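Local coordinates for glycine oxidase (Bacillus cereus ATCC 14579, PDB 7CYX), which probably oxidises glycine with molecular oxygen to glyoxylate, ammonium and hydrogen peroxide, using bound FAD, as a step towards thiamine diphosphate, at residues A[70-73]-A[74-78]; A[274-278]-A[279-283]; A[338-341]-A[342-345]. All blocks are in the same frame, centred on the assembly; numbering follows the deposited sequence.

Contact 1. Residues A[70-73]-A[74-78]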
loop_
_atom_site.group_PDB
_atom_site.type_symbol
_atom_site.label_atom_id
_atom_site.label_comp_id
_atom_site.label_asym_id
_atom_site.label_seq_id
_atom_site.Cartn_x
_atom_site.Cartn_y
_atom_site.Cartn_z
ATOM N N ARG A 70 11.591 5.707 17.812
ATOM C CA ARG A 70 10.678 4.573 17.951
ATOM C C ARG A 70 9.283 5.035 18.397
ATOM O O ARG A 70 8.275 4.598 17.868
ATOM C CB ARG A 70 11.255 3.586 18.972
ATOM C CG ARG A 70 10.399 2.353 19.221
ATOM C CD ARG A 70 10.256 1.480 17.984
ATOM N NE ARG A 70 9.219 0.468 18.137
ATOM C CZ ARG A 70 7.915 0.691 18.000
ATOM N NH1 ARG A 70 7.069 -0.324 18.063
ATOM N NH2 ARG A 70 7.462 1.918 17.802
ATOM N N ALA A 71 9.251 5.942 19.370
ATOM C CA ALA A 71 8.046 6.349 20.054
ATOM C C ALA A 71 7.201 7.274 19.171
ATOM O O ALA A 71 6.017 7.420 19.442
ATOM C CB ALA A 71 8.409 7.020 21.362
ATOM N N ILE A 72 7.812 7.901 18.152
ATOM C CA ILE A 72 7.115 8.843 17.248
ATOM C C ILE A 72 6.273 8.061 16.234
ATOM O O ILE A 72 5.351 8.611 15.645
ATOM C CB ILE A 72 8.129 9.766 16.548
ATOM C CG1 ILE A 72 8.755 10.749 17.539
ATOM C CG2 ILE A 72 7.532 10.488 15.337
ATOM C CD1 ILE A 72 10.005 11.424 17.018
ATOM N N PHE A 73 6.576 6.775 16.045
ATOM C CA PHE A 73 6.069 6.034 14.871
ATOM C C PHE A 73 4.554 5.842 14.916
ATOM O O PHE A 73 3.919 5.920 13.870
ATOM C CB PHE A 73 6.782 4.691 14.716
ATOM C CG PHE A 73 7.962 4.757 13.784
ATOM C CD1 PHE A 73 7.778 4.790 12.414
ATOM C CD2 PHE A 73 9.251 4.808 14.275
ATOM C CE1 PHE A 73 8.857 4.857 11.554
ATOM C CE2 PHE A 73 10.333 4.878 13.408
ATOM C CZ PHE A 73 10.134 4.898 12.053
ATOM N N PRO A 74 3.927 5.517 16.075
ATOM C CA PRO A 74 2.473 5.333 16.134
ATOM C C PRO A 74 1.692 6.566 15.653
ATOM O O PRO A 74 0.902 6.436 14.733
ATOM C CB PRO A 74 2.200 4.990 17.610
ATOM C CG PRO A 74 3.509 4.399 18.090
ATOM C CD PRO A 74 4.573 5.197 17.355
ATOM N N GLN A 75 1.961 7.745 16.220
ATOM C CA GLN A 75 1.246 8.988 15.828
ATOM C C GLN A 75 1.638 9.402 14.394
ATOM O O GLN A 75 0.774 9.836 13.624
ATOM C CB GLN A 75 1.458 10.100 16.867
ATOM C CG GLN A 75 1.531 11.520 16.300
ATOM C CD GLN A 75 2.938 11.977 15.955
ATOM O OE1 GLN A 75 3.897 11.740 16.695
ATOM N NE2 GLN A 75 3.080 12.661 14.822
ATOM N N LEU A 76 2.924 9.278 14.038
ATOM C CA LEU A 76 3.411 9.687 12.707
ATOM C C LEU A 76 2.618 8.964 11.616
ATOM O O LEU A 76 2.154 9.597 10.658
ATOM C CB LEU A 76 4.901 9.364 12.575
ATOM C CG LEU A 76 5.516 9.661 11.208
ATOM C CD1 LEU A 76 5.296 11.120 10.809
ATOM C CD2 LEU A 76 7.001 9.316 11.207
ATOM N N ALA A 77 2.464 7.643 11.800
ATOM C CA ALA A 77 1.762 6.755 10.892
ATOM C C ALA A 77 0.334 7.256 10.623
ATOM O O ALA A 77 -0.055 7.415 9.467
ATOM C CB ALA A 77 1.749 5.359 11.465
ATOM N N ALA A 78 -0.430 7.474 11.703
ATOM C CA ALA A 78 -1.837 7.927 11.653
ATOM C C ALA A 78 -1.941 9.235 10.877
ATOM O O ALA A 78 -2.815 9.362 10.021
ATOM C CB ALA A 78 -2.402 8.100 13.046
#
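Two backbone bonds join I72 and F73 to the first full turn of helix 73-84: L76 N donates to I72 O at 3.0 Å, and A77 N donates to F73 O at 3.1 Å. Before them the chain makes a type I turn from R70 to F73, closed by a weak bond from F73 N to R70 O.

P74 follows the turn directly. Its ring nitrogen has no hydrogen to give, and P74 CD lies 3.4 Å from A71 O and 3.5 Å from F73 CB. P74 CD also sits at the edge of the R70 guanidinium, near its plane. That group is held from outside the turn, where R70 NH1 bonds to Y90 OH.

I72 CG2 meets L76 CB at 4.0 Å, and the two side chains cross at a slant. CG2 stands anti to the I72 backbone N (chi1 -70° for CG1), which points this branch along the helix. Q75 lies beside I72 and points the same way; its chain bends at chi2 and brings Q75 OE1 within 4.1 Å of I72 CG2.

The F73 side chain leaves the backbone away from residues 74-78, though its CB still touches P74 CD. R70 CA lies in the plane of the F73 ring, at its edge. The ring is buried against L50 and L158. L76 packs on F162.

This is a tight helix-to-helix connection: a type I turn leads out of helix 61-70, with P74 in the first turn of helix 73-84, where a nitrogen without hydrogen is readily accepted. R70 and F73 lie near L339 and I338, which bind FAD.

Contact 2. Residues A[274-278]-A[279-283]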
loop_
_atom_site.group_PDB
_atom_site.type_symbol
_atom_site.label_atom_id
_atom_site.label_comp_id
_atom_site.label_asym_id
_atom_site.label_seq_id
_atom_site.Cartn_x
_atom_site.Cartn_y
_atom_site.Cartn_z
ATOM N N LYS A 274 24.143 -3.506 -7.825
ATOM C CA LYS A 274 22.773 -3.854 -7.412
ATOM C C LYS A 274 22.282 -5.193 -8.008
ATOM O O LYS A 274 21.110 -5.477 -7.898
ATOM C CB LYS A 274 21.774 -2.778 -7.837
ATOM C CG LYS A 274 22.121 -1.324 -7.513
ATOM C CD LYS A 274 21.396 -0.691 -6.327
ATOM C CE LYS A 274 19.888 -0.836 -6.335
ATOM N NZ LYS A 274 19.205 0.414 -6.743
ATOM N N THR A 275 23.145 -5.994 -8.657
ATOM C CA THR A 275 22.821 -7.380 -9.073
ATOM C C THR A 275 22.833 -8.313 -7.857
ATOM O O THR A 275 23.501 -8.040 -6.892
ATOM C CB THR A 275 23.835 -7.960 -10.081
ATOM O OG1 THR A 275 25.138 -8.086 -9.482
ATOM C CG2 THR A 275 23.971 -7.143 -11.353
ATOM N N VAL A 276 22.205 -9.481 -7.991
ATOM C CA VAL A 276 22.112 -10.476 -6.964
ATOM C C VAL A 276 22.828 -11.733 -7.466
ATOM O O VAL A 276 22.467 -12.281 -8.499
ATOM C CB VAL A 276 20.632 -10.770 -6.628
ATOM C CG1 VAL A 276 20.470 -11.886 -5.607
ATOM C CG2 VAL A 276 19.884 -9.520 -6.176
ATOM N N GLN A 277 23.811 -12.201 -6.698
ATOM C CA GLN A 277 24.565 -13.398 -7.045
ATOM C C GLN A 277 23.768 -14.614 -6.610
ATOM O O GLN A 277 23.136 -14.598 -5.559
ATOM C CB GLN A 277 25.949 -13.393 -6.397
ATOM C CG GLN A 277 26.944 -12.541 -7.153
ATOM C CD GLN A 277 26.447 -11.136 -7.344
ATOM O OE1 GLN A 277 26.461 -10.332 -6.418
ATOM N NE2 GLN A 277 26.027 -10.824 -8.561
ATOM N N PRO A 278 23.715 -15.679 -7.434
ATOM C CA PRO A 278 23.075 -16.922 -7.029
ATOM C C PRO A 278 23.428 -17.413 -5.622
ATOM O O PRO A 278 22.527 -17.778 -4.873
ATOM C CB PRO A 278 23.599 -17.876 -8.113
ATOM C CG PRO A 278 23.570 -17.023 -9.351
ATOM C CD PRO A 278 24.130 -15.709 -8.848
ATOM N N GLU A 279 24.726 -17.446 -5.312
ATOM C CA GLU A 279 25.278 -17.956 -4.053
ATOM C C GLU A 279 24.578 -17.279 -2.869
ATOM O O GLU A 279 24.294 -17.931 -1.881
ATOM C CB GLU A 279 26.792 -17.723 -4.033
ATOM C CG GLU A 279 27.479 -17.936 -2.687
ATOM C CD GLU A 279 29.010 -17.973 -2.772
ATOM O OE1 GLU A 279 29.579 -19.061 -2.522
ATOM O OE2 GLU A 279 29.651 -16.923 -3.091
ATOM N N SER A 280 24.347 -15.964 -2.978
ATOM C CA SER A 280 23.636 -15.187 -1.974
ATOM C C SER A 280 22.196 -15.694 -1.864
ATOM O O SER A 280 21.698 -15.917 -0.761
ATOM C CB SER A 280 23.656 -13.727 -2.308
ATOM O OG SER A 280 24.958 -13.192 -2.171
ATOM N N ILE A 281 21.538 -15.899 -3.017
ATOM C CA ILE A 281 20.165 -16.399 -3.021
ATOM C C ILE A 281 20.121 -17.740 -2.271
ATOM O O ILE A 281 19.226 -17.961 -1.460
ATOM C CB ILE A 281 19.585 -16.541 -4.440
ATOM C CG1 ILE A 281 19.070 -15.214 -5.002
ATOM C CG2 ILE A 281 18.500 -17.591 -4.462
ATOM C CD1 ILE A 281 18.556 -15.299 -6.432
ATOM N N THR A 282 21.071 -18.630 -2.595
ATOM C CA THR A 282 21.147 -20.009 -2.074
ATOM C C THR A 282 21.489 -19.997 -0.584
ATOM O O THR A 282 20.955 -20.777 0.199
ATOM C CB THR A 282 22.268 -20.822 -2.740
ATOM O OG1 THR A 282 22.126 -20.764 -4.152
ATOM C CG2 THR A 282 22.281 -22.265 -2.289
ATOM N N SER A 283 22.470 -19.170 -0.235
ATOM C CA SER A 283 22.915 -19.031 1.124
ATOM C C SER A 283 21.755 -18.517 1.999
ATOM O O SER A 283 21.491 -19.051 3.091
ATOM C CB SER A 283 24.128 -18.147 1.169
ATOM O OG SER A 283 24.622 -18.026 2.487
#
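Helix 278-291 begins here, with Q277 at the N-cap position and P278 in the first turn. I281 N donates to Q277 O at 3.3 Å, and S280 N adds a second, weak bond to the same oxygen. P278 O is gripped by two groups of T282. T282 N donates to P278 O at 2.8 Å. T282 OG1 donates to P278 O at 3.1 Å, from above the carbonyl plane, 54° out of it. OG1 can do this because it stands beside the T282 backbone N, anti to the carbonyl carbon (chi1 -53°).

The apolar part is one pair. V276 CG1 meets I281 CG1 at 3.7 Å, and the side chains cross at about a right angle. Both also pack on T303 of strand 299-311.

Q277 folds back along the loop. Q277 NE2 donates to T275 OG1 at 3.0 Å, almost in its own amide plane, while OE1 accepts from K229 NZ. S280 OG bonds to E231, which also takes the N-H of Q277.

E231 thus binds both the backbone N of the cap residue and the S280 hydroxyl. Its negative charge lies by the helix N terminus and probably suits the helix dipole.

Contact 3. Residues A[338-341]-A[342-345]. With FAD (flavin-adenine dinucleotide), chain C.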
loop_
_atom_site.group_PDB
_atom_site.type_symbol
_atom_site.label_atom_id
_atom_site.label_comp_id
_atom_site.label_asym_id
_atom_site.label_seq_id
_atom_site.Cartn_x
_atom_site.Cartn_y
_atom_site.Cartn_z
ATOM N N ILE A 338 15.809 3.668 8.765
ATOM C CA ILE A 338 14.336 3.639 8.774
ATOM C C ILE A 338 13.870 3.991 10.193
ATOM O O ILE A 338 13.168 4.979 10.406
ATOM C CB ILE A 338 13.747 2.302 8.286
ATOM C CG1 ILE A 338 14.405 1.792 7.000
ATOM C CG2 ILE A 338 12.245 2.451 8.113
ATOM C CD1 ILE A 338 14.289 2.739 5.842
ATOM N N LEU A 339 14.351 3.215 11.154
ATOM C CA LEU A 339 14.134 3.455 12.572
ATOM C C LEU A 339 14.331 4.939 12.925
ATOM O O LEU A 339 13.494 5.528 13.585
ATOM C CB LEU A 339 15.098 2.563 13.353
ATOM C CG LEU A 339 15.141 2.828 14.857
ATOM C CD1 LEU A 339 13.742 2.939 15.440
ATOM C CD2 LEU A 339 15.928 1.744 15.564
ATOM N N LEU A 340 15.433 5.534 12.472
ATOM C CA LEU A 340 15.831 6.854 12.941
ATOM C C LEU A 340 15.310 7.968 12.021
ATOM O O LEU A 340 15.589 9.128 12.271
ATOM C CB LEU A 340 17.357 6.937 13.017
ATOM C CG LEU A 340 18.070 5.980 13.970
ATOM C CD1 LEU A 340 19.578 6.027 13.719
ATOM C CD2 LEU A 340 17.789 6.317 15.426
ATOM N N SER A 341 14.553 7.639 10.968
ATOM C CA SER A 341 14.170 8.659 10.032
ATOM C C SER A 341 13.347 9.731 10.742
ATOM O O SER A 341 13.679 10.911 10.602
ATOM C CB SER A 341 13.510 8.123 8.771
ATOM O OG SER A 341 12.404 7.290 9.040
ATOM N N PRO A 342 12.300 9.388 11.540
ATOM C CA PRO A 342 11.504 10.401 12.243
ATOM C C PRO A 342 12.332 11.317 13.159
ATOM O O PRO A 342 12.264 12.533 12.995
ATOM C CB PRO A 342 10.483 9.589 13.054
ATOM C CG PRO A 342 10.367 8.308 12.269
ATOM C CD PRO A 342 11.781 8.037 11.790
ATOM N N ILE A 343 13.149 10.747 14.064
ATOM C CA ILE A 343 13.979 11.595 14.955
ATOM C C ILE A 343 14.934 12.465 14.125
ATOM O O ILE A 343 15.218 13.603 14.513
ATOM C CB ILE A 343 14.727 10.787 16.033
ATOM C CG1 ILE A 343 15.345 11.715 17.081
ATOM C CG2 ILE A 343 15.775 9.868 15.426
ATOM C CD1 ILE A 343 14.401 12.779 17.614
ATOM N N SER A 344 15.398 11.959 12.973
ATOM C CA SER A 344 16.373 12.688 12.146
ATOM C C SER A 344 15.735 13.926 11.502
ATOM O O SER A 344 16.336 15.006 11.459
ATOM C CB SER A 344 16.984 11.788 11.094
ATOM O OG SER A 344 17.718 10.739 11.706
ATOM N N GLY A 345 14.527 13.749 10.961
ATOM C CA GLY A 345 13.802 14.835 10.330
ATOM C C GLY A 345 13.416 15.909 11.327
ATOM O O GLY A 345 13.591 17.120 11.064
HETATM P PA FAD C . 18.889 6.352 0.314
HETATM O O1A FAD C . 17.553 5.744 0.482
HETATM O O2A FAD C . 19.894 5.576 -0.489
HETATM O O5B FAD C . 18.651 7.805 -0.241
HETATM C C5B FAD C . 19.695 8.498 -0.841
HETATM C C4B FAD C . 19.074 9.127 -2.058
HETATM O O4B FAD C . 19.897 10.206 -2.460
HETATM C C3B FAD C . 19.007 8.175 -3.232
HETATM O O3B FAD C . 17.623 8.099 -3.640
HETATM C C2B FAD C . 19.871 8.796 -4.326
HETATM O O2B FAD C . 19.212 8.760 -5.599
HETATM C C1B FAD C . 19.946 10.228 -3.890
HETATM N N9A FAD C . 21.142 10.960 -4.301
HETATM C C8A FAD C . 22.412 10.610 -4.016
HETATM N N7A FAD C . 23.269 11.513 -4.527
HETATM C C5A FAD C . 22.534 12.478 -5.103
HETATM C C6A FAD C . 22.840 13.718 -5.812
HETATM N N6A FAD C . 24.139 14.048 -5.970
HETATM N N1A FAD C . 21.805 14.443 -6.312
HETATM C C2A FAD C . 20.540 14.038 -6.146
HETATM N N3A FAD C . 20.185 12.901 -5.503
HETATM C C4A FAD C . 21.130 12.110 -4.960
HETATM N N1 FAD C . 17.057 0.172 8.302
HETATM C C2 FAD C . 16.259 -0.030 9.398
HETATM O O2 FAD C . 16.082 0.975 10.129
HETATM N N3 FAD C . 15.687 -1.227 9.679
HETATM C C4 FAD C . 15.854 -2.273 8.841
HETATM O O4 FAD C . 15.312 -3.395 9.025
HETATM C C4X FAD C . 16.732 -2.112 7.654
HETATM N N5 FAD C . 16.977 -3.122 6.812
HETATM C C5X FAD C . 17.757 -2.943 5.727
HETATM C C6 FAD C . 17.962 -4.002 4.860
HETATM C C7 FAD C . 18.769 -3.840 3.748
HETATM C C7M FAD C . 19.013 -5.003 2.801
HETATM C C8 FAD C . 19.386 -2.549 3.466
HETATM C C8M FAD C . 20.262 -2.340 2.239
HETATM C C9 FAD C . 19.176 -1.511 4.316
HETATM C C9A FAD C . 18.388 -1.640 5.437
HETATM N N10 FAD C . 18.153 -0.555 6.293
HETATM C C10 FAD C . 17.337 -0.791 7.423
HETATM C "C1'" FAD C . 18.811 0.751 6.151
HETATM C "C2'" FAD C . 18.102 1.850 5.426
HETATM O "O2'" FAD C . 17.782 1.369 4.109
HETATM C "C3'" FAD C . 19.058 3.027 5.343
HETATM O "O3'" FAD C . 19.813 3.220 6.576
HETATM C "C4'" FAD C . 18.244 4.234 4.858
HETATM O "O4'" FAD C . 17.457 3.874 3.710
HETATM C "C5'" FAD C . 19.112 5.379 4.411
HETATM O "O5'" FAD C . 18.263 6.317 3.776
HETATM P P FAD C . 18.904 7.518 2.949
HETATM O O1P FAD C . 20.057 8.099 3.683
HETATM O O2P FAD C . 17.764 8.382 2.479
HETATM O O3P FAD C . 19.576 6.643 1.757
#
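L340 and I343 lie side by side and point the same way, with L340 CD2 4.1 Å from I343 CG2. I343 CG2 also rests 3.2 Å from L340 O, since it sits between the backbone N and carbonyl carbon of I343. S344 points back at L340. S344 OG bonds to L340 O at 2.7 Å from above the carbonyl plane, 46° out of it, while S344 N donates to L340 O at 2.9 Å. S344 OG has a further partner in H333 NE2.

S341 also turns its hydroxyl back, to I338 O. With chi1 54°, S341 OG lies obliquely beside P342 N and CD and bonds to I338 O at 2.8 Å, on a lone pair in the carbonyl plane. S341 N donates to I338 O as well, which closes the type I turn from I338 to S341.

At the front of the turn I338 CG1 lies 3.4 Å from FAD N1. L339 N donates to FAD O2 at 3.0 Å with a nearly straight N-H (172°), and I338 N adds a weak bond.

The two successive amides, one of them by a weak bond, would probably polarise the N1-C2=O2 edge of the flavin. They could help to steady negative charge there in the reduced flavin.

The three contacts come in series along the chain; none nests in or crosses another. Each closes a short loop at the start of a helix. Contact 1 joins helix 61-70 to helix 73-84. Contact 2 leads from strand 260-269 of the large mixed sheet into helix 278-291. Contact 3 leads from strand 327-331 of the FAD-binding sheet into helix 341-352. Contacts 1 and 3 touch, though far apart in sequence: the F73 ring packs on P342 and the I338-L339 backbone, with F73 CE2 3.2 Å from L339 O, and L76 adds to P342. Contact 2 stands apart, centre to centre about 35 Å from contact 1 and about 30 Å from contact 3. Contacts 1 and 2 lie on opposite sides of the chain's centre.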